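Local structure of uncharacterized protein DR_0571 (Deinococcus radiodurans R1, 3C4N) at residues 54-59 / 185-190. The protein is of unknown function but binds ADP and is probably an FAD-dependent oxidoreductase of the ETF-QO/FixC family. Sequence-based numbering, arbitrary orientation.
Sequences YLRQLA and QGAGLL
In the Rossmann-type nucleotide-binding domain, Arg56 near the end of helix 46-58 reaches the Schellman turn that closes helix 171-183, where Gly186, at positive phi, is the C-prime residue. Gln185 O sits at the edge of the guanidinium, near the guanidinium plane, and accepts from both NE and NH2. Arg56 NH2 donates to Gln185 O at 2.7 Å, in the carbonyl plane. Arg56 NE reaches Gln185 O at 3.0 Å from above that plane, in the more bent bond. Bends at chi2 and chi3 (-52° and -58°) fold the arginine chain back to this oxygen. Gly186 O lies over one guanidinium face, 3.5 Å from Arg56 NH2. Farther back along the chain, Arg56 CD packs on Ala187 CB at 3.8 Å, and Arg56 CB meets Gln185 CB. One water donates to both Arg56 O and Gln185 OE1, a second link between the segments. Replacing Arg56 by an alanine removes both donors and the aliphatic stem, which would probably untie the turn from the helix and open a gap beside Ala187. Both Arg56 and Ala187 also touch Leu64 of strand 64-67, which pairs in parallel with strand 188-190; such packing of helix 46-58 against the parallel strands of the nucleotide-binding sheet is typical of the Rossmann fold.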
loop_
_atom_site.group_PDB
_atom_site.type_symbol
_atom_site.label_atom_id
_atom_site.label_comp_id
_atom_site.label_asym_id
_atom_site.label_seq_id
_atom_site.Cartn_x
_atom_site.Cartn_y
_atom_site.Cartn_z
ATOM N N TYR A 54 4.920 -10.554 -10.780
ATOM C CA TYR A 54 4.892 -11.733 -11.636
ATOM C C TYR A 54 4.186 -12.912 -10.967
ATOM O O TYR A 54 3.530 -13.705 -11.639
ATOM C CB TYR A 54 6.305 -12.148 -12.054
ATOM C CG TYR A 54 7.002 -11.141 -12.932
ATOM C CD1 TYR A 54 6.408 -10.681 -14.110
ATOM C CD2 TYR A 54 8.255 -10.646 -12.587
ATOM C CE1 TYR A 54 7.051 -9.746 -14.923
ATOM C CE2 TYR A 54 8.907 -9.717 -13.384
ATOM C CZ TYR A 54 8.311 -9.265 -14.550
ATOM O OH TYR A 54 8.972 -8.333 -15.330
ATOM N N LEU A 55 4.313 -13.030 -9.648
ATOM C CA LEU A 55 3.643 -14.110 -8.950
ATOM C C LEU A 55 2.132 -13.900 -8.943
ATOM O O LEU A 55 1.371 -14.869 -8.989
ATOM C CB LEU A 55 4.162 -14.245 -7.520
ATOM C CG LEU A 55 5.507 -14.965 -7.425
ATOM C CD1 LEU A 55 6.077 -14.796 -6.017
ATOM C CD2 LEU A 55 5.317 -16.450 -7.770
ATOM N N ARG A 56 1.690 -12.646 -8.901
ATOM C CA ARG A 56 0.252 -12.368 -8.901
ATOM C C ARG A 56 -0.366 -12.742 -10.237
ATOM O O ARG A 56 -1.547 -13.076 -10.307
ATOM C CB ARG A 56 -0.046 -10.887 -8.613
ATOM C CG ARG A 56 0.310 -10.416 -7.201
ATOM C CD ARG A 56 -0.305 -11.304 -6.139
ATOM N NE ARG A 56 -1.758 -11.372 -6.241
ATOM C CZ ARG A 56 -2.499 -12.266 -5.596
ATOM N NH1 ARG A 56 -1.927 -13.165 -4.811
ATOM N NH2 ARG A 56 -3.815 -12.269 -5.729
ATOM N N GLN A 57 0.425 -12.678 -11.303
ATOM C CA GLN A 57 -0.097 -13.032 -12.611
ATOM C C GLN A 57 0.107 -14.506 -12.940
ATOM O O GLN A 57 -0.691 -15.099 -13.668
ATOM C CB GLN A 57 0.528 -12.151 -13.689
ATOM C CG GLN A 57 0.133 -10.704 -13.539
ATOM C CD GLN A 57 0.490 -9.880 -14.746
ATOM O OE1 GLN A 57 1.608 -9.968 -15.257
ATOM N NE2 GLN A 57 -0.453 -9.060 -15.208
ATOM N N LEU A 58 1.167 -15.097 -12.391
ATOM C CA LEU A 58 1.458 -16.508 -12.624
ATOM C C LEU A 58 0.631 -17.425 -11.709
ATOM O O LEU A 58 0.180 -18.490 -12.136
ATOM C CB LEU A 58 2.961 -16.775 -12.447
ATOM C CG LEU A 58 3.832 -16.224 -13.587
ATOM C CD1 LEU A 58 5.289 -16.099 -13.170
ATOM C CD2 LEU A 58 3.689 -17.149 -14.796
ATOM N N ALA A 59 0.418 -17.004 -10.464
ATOM C CA ALA A 59 -0.353 -17.788 -9.503
ATOM C C ALA A 59 -1.360 -16.923 -8.751
ATOM O O ALA A 59 -1.296 -16.797 -7.529
ATOM C CB ALA A 59 0.587 -18.461 -8.517
ATOM N N GLN A 185 -3.752 -6.439 -7.836
ATOM C CA GLN A 185 -4.048 -7.813 -8.183
ATOM C C GLN A 185 -4.295 -8.656 -6.954
ATOM O O GLN A 185 -4.251 -9.884 -7.016
ATOM C CB GLN A 185 -2.929 -8.422 -9.018
ATOM C CG GLN A 185 -2.708 -7.708 -10.324
ATOM C CD GLN A 185 -3.947 -7.677 -11.173
ATOM O OE1 GLN A 185 -4.439 -8.725 -11.594
ATOM N NE2 GLN A 185 -4.469 -6.475 -11.431
ATOM N N GLY A 186 -4.554 -7.997 -5.833
ATOM C CA GLY A 186 -4.849 -8.725 -4.611
ATOM C C GLY A 186 -3.668 -9.149 -3.764
ATOM O O GLY A 186 -3.755 -10.090 -2.968
ATOM N N ALA A 187 -2.550 -8.466 -3.933
ATOM C CA ALA A 187 -1.378 -8.794 -3.137
ATOM C C ALA A 187 -1.542 -8.126 -1.778
ATOM O O ALA A 187 -1.879 -6.941 -1.705
ATOM C CB ALA A 187 -0.111 -8.287 -3.820
ATOM N N GLY A 188 -1.336 -8.888 -0.710
ATOM C CA GLY A 188 -1.442 -8.311 0.610
ATOM C C GLY A 188 -0.302 -7.320 0.722
ATOM O O GLY A 188 0.749 -7.531 0.119
ATOM N N LEU A 189 -0.486 -6.240 1.468
ATOM C CA LEU A 189 0.575 -5.257 1.604
ATOM C C LEU A 189 0.807 -4.870 3.047
ATOM O O LEU A 189 -0.125 -4.550 3.781
ATOM C CB LEU A 189 0.244 -4.011 0.782
ATOM C CG LEU A 189 1.265 -2.862 0.655
ATOM C CD1 LEU A 189 1.285 -2.018 1.912
ATOM C CD2 LEU A 189 2.636 -3.418 0.339
ATOM N N LEU A 190 2.065 -4.906 3.451
ATOM C CA LEU A 190 2.429 -4.552 4.807
ATOM C C LEU A 190 3.652 -3.643 4.709
ATOM O O LEU A 190 4.708 -4.063 4.245
ATOM C CB LEU A 190 2.754 -5.824 5.584
ATOM C CG LEU A 190 2.164 -5.980 6.978
ATOM C CD1 LEU A 190 0.658 -5.758 6.959
ATOM C CD2 LEU A 190 2.490 -7.380 7.487
HETATM O O HOH W 1 -3.612 -11.863 -11.625
#